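Local coordinates for GlcNAc-alpha-1,4-Gal-releasing endo-beta-galactosidase (Clostridium perfringens, PDB 1UPS), which probably hydrolyses internal beta-galactosyl linkages to release GlcNAc-alpha-1,4-Gal, as a calcium-binding member of glycoside hydrolase family 16, at residues 237-242 against 334-339; 303-308 against 341-346. All blocks are in the same frame, centred on the assembly; numbering follows the deposited sequence. Where two conformers were deposited one is given.

Contact 1: residues 237-242 against 334-339; sequences VIYGSP and GYTLLK
The backbones of Y239, last residue of strand 233-239, and G334, just ahead of strand 335-340, approach to 5.3 Å between their CA atoms, and no hydrogen bond joins the segments directly. One water spans the gap instead: it accepts from Y239 N at 2.8 Å and donates to G334 O, also at 2.8 Å. The approach links a strand of the catalytic GH16 beta-sandwich to the turn of the hairpin 327-332/335-340 in the C-terminal domain, probably a ricin-type beta-trefoil. G334, at phi 84°, sits where a side chain would run into the preceding carbonyl O. Y239 supplies the side-chain contact from the sandwich. It directs its CB at the hairpin, and CG lies beside the backbone N (chi1 -75°); G334 O lies near the ring plane at the edge, 4.2 Å from Y239 CB, while T336 OG1 approaches the ring obliquely, 4.0 Å from Y239 CE2. The two hydroxyls are not bonded to each other but share E372, whose OE2 bonds Y239 OH and OE1 bonds T336 OG1; K329 NZ also bonds Y239 OH, and the Y239 ring stacks with that of Y331. The two segments bury 114 Å² between them, and their polar links are indirect: one water couples the backbones and one carboxylate joins the two side chains. A charged E372 would probably strengthen its bonds from both hydroxyls.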
# COMPACT_ATOMS: atom_id res chain seq x y z
N VAL A 237 -2.78 -0.07 -5.39
CA VAL A 237 -2.96 -1.50 -5.22
C VAL A 237 -1.66 -2.21 -5.51
O VAL A 237 -0.98 -1.90 -6.50
CB VAL A 237 -4.02 -2.06 -6.21
CG1 VAL A 237 -4.18 -3.57 -6.04
CG2 VAL A 237 -5.34 -1.37 -6.03
N ILE A 238 -1.30 -3.15 -4.63
CA ILE A 238 -0.19 -4.06 -4.88
C ILE A 238 -0.75 -5.48 -4.86
O ILE A 238 -1.35 -5.89 -3.87
CB ILE A 238 0.89 -3.88 -3.80
CG1 ILE A 238 1.53 -2.48 -3.92
CG2 ILE A 238 1.95 -5.03 -3.89
CD1 ILE A 238 2.49 -2.14 -2.75
N TYR A 239 -0.58 -6.22 -5.96
CA TYR A 239 -1.11 -7.59 -6.01
C TYR A 239 -0.05 -8.54 -5.46
O TYR A 239 1.11 -8.42 -5.83
CB TYR A 239 -1.61 -7.97 -7.42
CG TYR A 239 -2.96 -7.30 -7.74
CD1 TYR A 239 -4.14 -7.71 -7.11
CD2 TYR A 239 -3.03 -6.20 -8.62
CE1 TYR A 239 -5.38 -7.07 -7.38
CE2 TYR A 239 -4.25 -5.55 -8.88
CZ TYR A 239 -5.42 -6.00 -8.25
OH TYR A 239 -6.64 -5.37 -8.50
N GLY A 240 -0.46 -9.43 -4.56
CA GLY A 240 0.46 -10.25 -3.77
C GLY A 240 0.48 -9.73 -2.34
O GLY A 240 0.31 -8.53 -2.11
N SER A 241 0.66 -10.61 -1.37
CA SER A 241 0.63 -10.18 0.04
C SER A 241 1.31 -11.22 0.90
O SER A 241 1.32 -12.40 0.54
CB SER A 241 -0.82 -9.97 0.52
OG SER A 241 -1.45 -11.22 0.81
N PRO A 242 1.87 -10.78 2.03
CA PRO A 242 2.47 -11.71 2.99
C PRO A 242 1.45 -12.67 3.56
O PRO A 242 0.27 -12.33 3.67
CB PRO A 242 3.01 -10.79 4.08
CG PRO A 242 3.19 -9.46 3.37
CD PRO A 242 1.99 -9.37 2.47
N GLY A 334 3.14 -9.23 -10.55
CA GLY A 334 2.38 -8.13 -9.98
C GLY A 334 1.51 -7.33 -10.96
O GLY A 334 0.78 -6.41 -10.56
N TYR A 335 1.59 -7.69 -12.24
CA TYR A 335 0.80 -7.03 -13.29
C TYR A 335 -0.48 -7.82 -13.54
O TYR A 335 -0.57 -8.99 -13.21
CB TYR A 335 1.59 -6.94 -14.59
CG TYR A 335 2.77 -6.01 -14.50
CD1 TYR A 335 4.00 -6.46 -14.02
CD2 TYR A 335 2.66 -4.67 -14.87
CE1 TYR A 335 5.09 -5.61 -13.92
CE2 TYR A 335 3.75 -3.80 -14.77
CZ TYR A 335 4.96 -4.28 -14.30
OH TYR A 335 6.04 -3.44 -14.19
N THR A 336 -1.47 -7.16 -14.12
CA THR A 336 -2.76 -7.78 -14.41
C THR A 336 -2.84 -8.24 -15.84
O THR A 336 -2.47 -7.49 -16.76
CB THR A 336 -3.85 -6.70 -14.17
OG1 THR A 336 -3.85 -6.34 -12.78
CG2 THR A 336 -5.24 -7.25 -14.43
N LEU A 337 -3.36 -9.45 -16.06
CA LEU A 337 -3.81 -9.85 -17.40
C LEU A 337 -5.33 -9.83 -17.44
O LEU A 337 -5.97 -10.21 -16.46
CB LEU A 337 -3.30 -11.25 -17.76
CG LEU A 337 -1.78 -11.35 -17.88
CD1 LEU A 337 -1.19 -11.72 -16.51
CD2 LEU A 337 -1.33 -12.35 -18.97
N LEU A 338 -5.91 -9.40 -18.56
CA LEU A 338 -7.36 -9.37 -18.72
C LEU A 338 -7.83 -10.43 -19.74
O LEU A 338 -7.49 -10.36 -20.92
CB LEU A 338 -7.82 -7.97 -19.15
CG LEU A 338 -7.54 -6.85 -18.14
CD1 LEU A 338 -7.73 -5.47 -18.82
CD2 LEU A 338 -8.45 -6.99 -16.93
N LYS A 339 -8.64 -11.37 -19.26
CA LYS A 339 -9.06 -12.51 -20.06
C LYS A 339 -10.56 -12.49 -20.32
O LYS A 339 -11.37 -12.34 -19.40
CB LYS A 339 -8.66 -13.81 -19.34
CG LYS A 339 -8.93 -15.09 -20.11
CD LYS A 339 -8.71 -16.28 -19.20
CE LYS A 339 -8.48 -17.57 -19.98
O HOH W 1 1.01 -5.24 -8.07

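Contact 2: residues 303-308 against 341-346; sequences LYIEEN and NETGEY
I305 meets T343 and E345 within the C-terminal domain, probably a beta-trefoil of the ricin type, where the chain leaving strand 302-304 packs against the loop between strands 335-340 and 346-348. At the start of 303-308, the carbonyl O of L303 accepts from W327 NE1, and Y304 shares a backbone bond with S313 of the neighbouring strand. I305 is buried and carries the first segment's whole share of the contact, its CB directed at the loop. The two branches divide the work: CG2, anti to the backbone N, lies 4.0 Å from T343 CG2, whereas CD1, at the end of an extended arm (chi2 177°), rests 3.8 Å from T343 OG1 and 3.9 Å from E345 OE2. Beyond it, E306 turns away and bonds N309. The two oxygens that CD1 meets are satisfied by one another and by a neighbour: T343 OG1 donates to E345 OE2 at 2.8 Å, and H358 ND1 bonds the same carboxylate oxygen. T343 meets that carboxylate on its anti side, 30° out of plane. Across G344, which has positive phi, E345 N also points back to T343 OG1 with the spacing of an ST turn, but this bond is weak, 3.4 Å long with an N-H...O angle of 145°.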
# COMPACT_ATOMS: atom_id res chain seq x y z
N LEU A 303 -17.33 -3.47 -22.24
CA LEU A 303 -16.45 -4.21 -23.14
C LEU A 303 -16.94 -5.63 -23.42
O LEU A 303 -17.32 -6.34 -22.50
CB LEU A 303 -15.04 -4.33 -22.54
CG LEU A 303 -14.35 -3.02 -22.22
CD1 LEU A 303 -12.90 -3.29 -21.79
CD2 LEU A 303 -14.42 -2.09 -23.44
N TYR A 304 -16.90 -6.01 -24.69
CA TYR A 304 -17.19 -7.38 -25.09
C TYR A 304 -16.46 -7.76 -26.37
O TYR A 304 -15.98 -6.89 -27.10
CB TYR A 304 -18.72 -7.59 -25.24
CG TYR A 304 -19.35 -6.87 -26.41
CD1 TYR A 304 -19.60 -7.55 -27.61
CD2 TYR A 304 -19.73 -5.53 -26.32
CE1 TYR A 304 -20.20 -6.90 -28.69
CE2 TYR A 304 -20.35 -4.87 -27.41
CZ TYR A 304 -20.57 -5.56 -28.58
OH TYR A 304 -21.16 -4.93 -29.66
N ILE A 305 -16.36 -9.06 -26.62
CA ILE A 305 -15.76 -9.56 -27.86
C ILE A 305 -16.85 -10.19 -28.71
O ILE A 305 -17.55 -11.10 -28.27
CB ILE A 305 -14.65 -10.59 -27.57
CG1 ILE A 305 -13.45 -9.89 -26.91
CG2 ILE A 305 -14.18 -11.27 -28.86
CD1 ILE A 305 -12.33 -10.85 -26.52
N GLU A 306 -16.97 -9.66 -29.93
CA GLU A 306 -17.92 -10.12 -30.94
C GLU A 306 -17.25 -11.21 -31.79
O GLU A 306 -16.06 -11.14 -32.06
CB GLU A 306 -18.29 -8.92 -31.82
CG GLU A 306 -19.52 -9.09 -32.70
CD GLU A 306 -19.82 -7.86 -33.54
OE1 GLU A 306 -21.01 -7.64 -33.85
OE2 GLU A 306 -18.87 -7.12 -33.90
N GLU A 307 -18.02 -12.20 -32.22
CA GLU A 307 -17.50 -13.25 -33.09
C GLU A 307 -17.04 -12.65 -34.41
O GLU A 307 -17.67 -11.72 -34.94
CB GLU A 307 -18.57 -14.32 -33.34
CG GLU A 307 -18.39 -15.58 -32.52
CD GLU A 307 -19.50 -16.59 -32.76
OE1 GLU A 307 -19.44 -17.30 -33.80
OE2 GLU A 307 -20.42 -16.67 -31.92
N ASN A 308 -15.94 -13.18 -34.94
CA ASN A 308 -15.32 -12.72 -36.19
C ASN A 308 -15.00 -11.23 -36.25
O ASN A 308 -15.17 -10.57 -37.29
CB ASN A 308 -16.14 -13.17 -37.41
CG ASN A 308 -16.03 -14.64 -37.66
OD1 ASN A 308 -14.95 -15.15 -37.97
ND2 ASN A 308 -17.14 -15.36 -37.51
N ASN A 341 -13.85 -14.31 -20.80
CA ASN A 341 -14.29 -15.63 -20.33
C ASN A 341 -14.75 -16.56 -21.43
O ASN A 341 -14.42 -17.76 -21.42
CB ASN A 341 -15.38 -15.50 -19.28
CG ASN A 341 -14.85 -15.02 -17.96
OD1 ASN A 341 -13.65 -14.77 -17.82
ND2 ASN A 341 -15.72 -14.92 -16.97
N GLU A 342 -15.51 -16.01 -22.38
CA GLU A 342 -16.09 -16.83 -23.44
C GLU A 342 -15.03 -17.34 -24.43
O GLU A 342 -15.05 -18.51 -24.81
CB GLU A 342 -17.22 -16.08 -24.15
CG GLU A 342 -17.85 -16.85 -25.32
CD GLU A 342 -18.55 -18.15 -24.92
OE1 GLU A 342 -18.77 -18.99 -25.83
OE2 GLU A 342 -18.89 -18.34 -23.73
N THR A 343 -14.11 -16.47 -24.83
CA THR A 343 -13.08 -16.84 -25.82
C THR A 343 -11.79 -17.37 -25.18
O THR A 343 -11.01 -18.04 -25.84
CB THR A 343 -12.75 -15.67 -26.78
OG1 THR A 343 -12.04 -14.64 -26.08
CG2 THR A 343 -14.02 -14.97 -27.26
N GLY A 344 -11.57 -17.04 -23.90
CA GLY A 344 -10.34 -17.42 -23.21
C GLY A 344 -9.10 -16.65 -23.66
O GLY A 344 -7.96 -17.07 -23.40
N GLU A 345 -9.31 -15.51 -24.32
CA GLU A 345 -8.23 -14.70 -24.89
C GLU A 345 -7.81 -13.57 -23.95
O GLU A 345 -8.63 -13.06 -23.19
CB GLU A 345 -8.65 -14.11 -26.24
CG GLU A 345 -8.94 -15.14 -27.34
CD GLU A 345 -9.63 -14.52 -28.54
OE1 GLU A 345 -9.19 -14.78 -29.69
OE2 GLU A 345 -10.63 -13.80 -28.36
N TYR A 346 -6.53 -13.20 -24.03
CA TYR A 346 -5.97 -12.07 -23.27
C TYR A 346 -5.93 -10.80 -24.10
O TYR A 346 -5.56 -10.82 -25.27
CB TYR A 346 -4.52 -12.36 -22.88
CG TYR A 346 -4.34 -13.46 -21.87
CD1 TYR A 346 -3.45 -14.51 -22.12
CD2 TYR A 346 -5.02 -13.45 -20.65
CE1 TYR A 346 -3.25 -15.53 -21.19
CE2 TYR A 346 -4.84 -14.46 -19.72
CZ TYR A 346 -3.95 -15.50 -19.99
OH TYR A 346 -3.77 -16.50 -19.06

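How the contacts relate
The segments alternate along the chain, 237-242, 303-308, 334-339 and 341-346, so the two contacts interlock in sequence, and the strand used by contact 1 runs on into the loop used by contact 2. Their centres lie about 22 Å apart, yet they touch at K339: its CE is 3.5 Å from G344 O, and its CB is 3.9 Å from Y346 CD2, both by packing. Contact 1, with its centre about 13 Å from that of the chain, joins the two domains; contact 2, about 32 Å out, is internal to the C-terminal one. Both lie away from the calcium site of E37, N39, G72 and D272.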